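Local coordinates for protein Non-structural maintenance of chromosomes element 1 homolog (Xenopus laevis, PDB 7DG2) that probably acts as a RING-type E3 ubiquitin ligase that works with a MAGE partner inside the SMC5-SMC6 complex, which serves DNA repair, at residues Gln9-Ala14 / Asp47-Val52. Residues are numbered along the deposited sequence; the frame is centred on the assembly and turned at random.
Sequences QRFLQA and DDFVGV
Phe11 and Phe49 meet in a T-shaped stack, the edge of the Phe49 ring set against one face of the Phe11 ring, with centroids 5.2 Å apart. Their planes stand at 76°. Phe49 CE2 leads over that face and lies 3.4 Å from Phe11 CG, over the root of the ring and not over its middle. The CE2-CZ edge of Phe49 also rests against the stem of Phe11, with Phe49 CE2 3.5 Å from Phe11 CB, which lies in the plane of the Phe49 ring. Both phenylalanines hold CG anti to the backbone N (chi1 -178° for Phe11), and each reaches out from its helix to bridge the gap between the backbones. The CA atoms of Phe11 and Val50 are 9.1 Å apart. The order of helices and strands here is that of a winged-helix domain, as expected of Nse1, and the stack joins its first and third helices, 6-18 and 46-57. Helix 23-36, the second, adds Val26, Leu29 and Cys33 against Phe11, while His8 stacks on the Phe49 ring. Packing is looser at the far end of the Phe11 ring, where Phe11 CZ comes no nearer than 4.4 Å to Val50 CG2, an oblique apolar touch. Beyond Phe49, Asp47 and Asp48 occupy the solvent side of helix 46-57. On helix 6-18 the other flank is instead taken up by a protein partner: Gln9, Arg10 and Gln13 hydrogen-bond through their side chains to the MAGE domain-containing chain.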
ATOM      1  N   GLN A   9      -4.058  14.452  -8.079  1.00 16.53           N
ATOM      2  CA  GLN A   9      -4.548  13.117  -7.743  1.00 17.43           C
ATOM      3  C   GLN A   9      -3.512  12.065  -8.107  1.00 14.86           C
ATOM      4  O   GLN A   9      -3.279  11.112  -7.346  1.00 14.81           O
ATOM      5  CB  GLN A   9      -5.874  12.848  -8.459  1.00 17.88           C
ATOM      6  CG  GLN A   9      -6.992  13.836  -8.102  1.00 16.97           C
ATOM      7  CD  GLN A   9      -8.167  13.757  -9.047  1.00 19.61           C
ATOM      8  OE1 GLN A   9      -8.154  12.982 -10.006  1.00 19.64           O
ATOM      9  NE2 GLN A   9      -9.190  14.578  -8.796  1.00 20.43           N
ATOM     10  N   ARG A  10      -2.870  12.223  -9.271  1.00 15.96           N
ATOM     11  CA  ARG A  10      -1.880  11.249  -9.709  1.00 15.98           C
ATOM     12  C   ARG A  10      -0.691  11.245  -8.767  1.00 17.81           C
ATOM     13  O   ARG A  10      -0.180  10.182  -8.402  1.00 16.22           O
ATOM     14  CB  ARG A  10      -1.438  11.569 -11.142  1.00 17.43           C
ATOM     15  CG  ARG A  10      -0.452  10.586 -11.701  1.00 19.50           C
ATOM     16  CD  ARG A  10      -1.155   9.321 -12.144  1.00 19.15           C
ATOM     17  NE  ARG A  10      -1.810   9.474 -13.446  1.00 22.68           N
ATOM     18  CZ  ARG A  10      -2.313   8.457 -14.137  1.00 22.36           C
ATOM     19  NH1 ARG A  10      -2.895   8.663 -15.311  1.00 18.65           N
ATOM     20  NH2 ARG A  10      -2.258   7.230 -13.632  1.00 21.49           N
ATOM     21  N   PHE A  11      -0.265  12.435  -8.341  1.00 16.13           N
ATOM     22  CA  PHE A  11       0.809  12.553  -7.361  1.00 17.00           C
ATOM     23  C   PHE A  11       0.430  11.872  -6.048  1.00 13.99           C
ATOM     24  O   PHE A  11       1.240  11.145  -5.456  1.00 14.34           O
ATOM     25  CB  PHE A  11       1.118  14.038  -7.158  1.00 16.57           C
ATOM     26  CG  PHE A  11       2.252  14.323  -6.207  1.00 18.40           C
ATOM     27  CD1 PHE A  11       2.051  14.303  -4.839  1.00 17.26           C
ATOM     28  CD2 PHE A  11       3.501  14.672  -6.689  1.00 19.48           C
ATOM     29  CE1 PHE A  11       3.087  14.602  -3.961  1.00 20.50           C
ATOM     30  CE2 PHE A  11       4.537  14.975  -5.828  1.00 22.83           C
ATOM     31  CZ  PHE A  11       4.333  14.939  -4.456  1.00 21.45           C
ATOM     32  N   LEU A  12      -0.789  12.121  -5.567  1.00 13.68           N
ATOM     33  CA  LEU A  12      -1.217  11.551  -4.293  1.00 15.68           C
ATOM     34  C   LEU A  12      -1.305  10.030  -4.379  1.00 13.49           C
ATOM     35  O   LEU A  12      -0.882   9.323  -3.451  1.00 14.84           O
ATOM     36  CB  LEU A  12      -2.556  12.170  -3.880  1.00 13.14           C
ATOM     37  CG  LEU A  12      -3.203  11.624  -2.608  1.00 14.36           C
ATOM     38  CD1 LEU A  12      -2.226  11.726  -1.418  1.00 15.81           C
ATOM     39  CD2 LEU A  12      -4.523  12.368  -2.325  1.00 16.00           C
ATOM     40  N   GLN A  13      -1.816   9.505  -5.498  1.00 13.74           N
ATOM     41  CA  GLN A  13      -1.867   8.052  -5.664  1.00 12.21           C
ATOM     42  C   GLN A  13      -0.477   7.434  -5.605  1.00 13.74           C
ATOM     43  O   GLN A  13      -0.265   6.414  -4.939  1.00 14.65           O
ATOM     44  CB  GLN A  13      -2.549   7.691  -6.979  1.00 11.22           C
ATOM     45  CG  GLN A  13      -4.039   8.019  -6.988  1.00 13.14           C
ATOM     46  CD  GLN A  13      -4.740   7.404  -8.173  1.00 13.75           C
ATOM     47  OE1 GLN A  13      -4.159   6.575  -8.886  1.00 16.19           O
ATOM     48  NE2 GLN A  13      -5.999   7.790  -8.387  1.00 13.71           N
ATOM     49  N   ALA A  14       0.488   8.034  -6.306  1.00 14.87           N
ATOM     50  CA  ALA A  14       1.849   7.499  -6.297  1.00 15.64           C
ATOM     51  C   ALA A  14       2.445   7.532  -4.891  1.00 15.09           C
ATOM     52  O   ALA A  14       3.032   6.548  -4.425  1.00 15.86           O
ATOM     53  CB  ALA A  14       2.730   8.290  -7.276  1.00 15.84           C
ATOM     54  N   ASP A  47       5.816  23.651  -3.805  1.00 25.05           N
ATOM     55  CA  ASP A  47       5.216  23.898  -2.490  1.00 22.60           C
ATOM     56  C   ASP A  47       3.730  24.187  -2.607  1.00 22.80           C
ATOM     57  O   ASP A  47       2.920  23.682  -1.811  1.00 24.98           O
ATOM     58  CB  ASP A  47       5.908  25.068  -1.784  1.00 26.85           C
ATOM     59  CG  ASP A  47       7.306  24.728  -1.300  1.00 29.71           C
ATOM     60  OD1 ASP A  47       7.769  23.580  -1.499  1.00 27.36           O
ATOM     61  OD2 ASP A  47       7.944  25.630  -0.710  1.00 30.15           O
ATOM     62  N   ASP A  48       3.350  25.016  -3.578  1.00 21.38           N
ATOM     63  CA  ASP A  48       1.937  25.277  -3.817  1.00 22.85           C
ATOM     64  C   ASP A  48       1.209  23.996  -4.196  1.00 22.53           C
ATOM     65  O   ASP A  48       0.067  23.775  -3.780  1.00 23.15           O
ATOM     66  CB  ASP A  48       1.776  26.317  -4.925  1.00 27.35           C
ATOM     67  CG  ASP A  48       2.135  27.726  -4.473  1.00 30.91           C
ATOM     68  OD1 ASP A  48       2.454  27.918  -3.281  1.00 34.62           O
ATOM     69  OD2 ASP A  48       2.093  28.644  -5.322  1.00 32.71           O
ATOM     70  N   PHE A  49       1.858  23.152  -5.003  1.00 21.02           N
ATOM     71  CA  PHE A  49       1.251  21.902  -5.459  1.00 21.90           C
ATOM     72  C   PHE A  49       0.961  20.985  -4.275  1.00 17.68           C
ATOM     73  O   PHE A  49      -0.165  20.499  -4.113  1.00 19.55           O
ATOM     74  CB  PHE A  49       2.198  21.233  -6.461  1.00 23.78           C
ATOM     75  CG  PHE A  49       1.670  19.958  -7.075  1.00 22.15           C
ATOM     76  CD1 PHE A  49       0.878  19.996  -8.214  1.00 26.54           C
ATOM     77  CD2 PHE A  49       2.022  18.725  -6.549  1.00 22.51           C
ATOM     78  CE1 PHE A  49       0.419  18.823  -8.796  1.00 27.40           C
ATOM     79  CE2 PHE A  49       1.558  17.551  -7.128  1.00 23.32           C
ATOM     80  CZ  PHE A  49       0.756  17.608  -8.250  1.00 22.12           C
ATOM     81  N   VAL A  50       1.965  20.764  -3.428  1.00 20.06           N
ATOM     82  CA  VAL A  50       1.760  19.962  -2.224  1.00 20.11           C
ATOM     83  C   VAL A  50       0.764  20.653  -1.306  1.00 21.74           C
ATOM     84  O   VAL A  50      -0.071  20.000  -0.666  1.00 19.93           O
ATOM     85  CB  VAL A  50       3.114  19.694  -1.525  1.00 21.08           C
ATOM     86  CG1 VAL A  50       2.930  19.101  -0.127  1.00 19.98           C
ATOM     87  CG2 VAL A  50       3.966  18.755  -2.366  1.00 20.64           C
ATOM     88  N   GLY A  51       0.813  21.987  -1.252  1.00 21.13           N
ATOM     89  CA  GLY A  51      -0.120  22.724  -0.409  1.00 24.00           C
ATOM     90  C   GLY A  51      -1.574  22.553  -0.812  1.00 21.99           C
ATOM     91  O   GLY A  51      -2.465  22.519   0.044  1.00 24.07           O
ATOM     92  N   VAL A  52      -1.841  22.459  -2.115  1.00 19.18           N
ATOM     93  CA  VAL A  52      -3.202  22.187  -2.563  1.00 19.19           C
ATOM     94  C   VAL A  52      -3.681  20.872  -1.977  1.00 20.27           C
ATOM     95  O   VAL A  52      -4.770  20.786  -1.399  1.00 20.78           O
ATOM     96  CB  VAL A  52      -3.279  22.170  -4.099  1.00 22.50           C
ATOM     97  CG1 VAL A  52      -4.623  21.619  -4.544  1.00 25.17           C
ATOM     98  CG2 VAL A  52      -3.055  23.576  -4.655  1.00 26.13           C
TER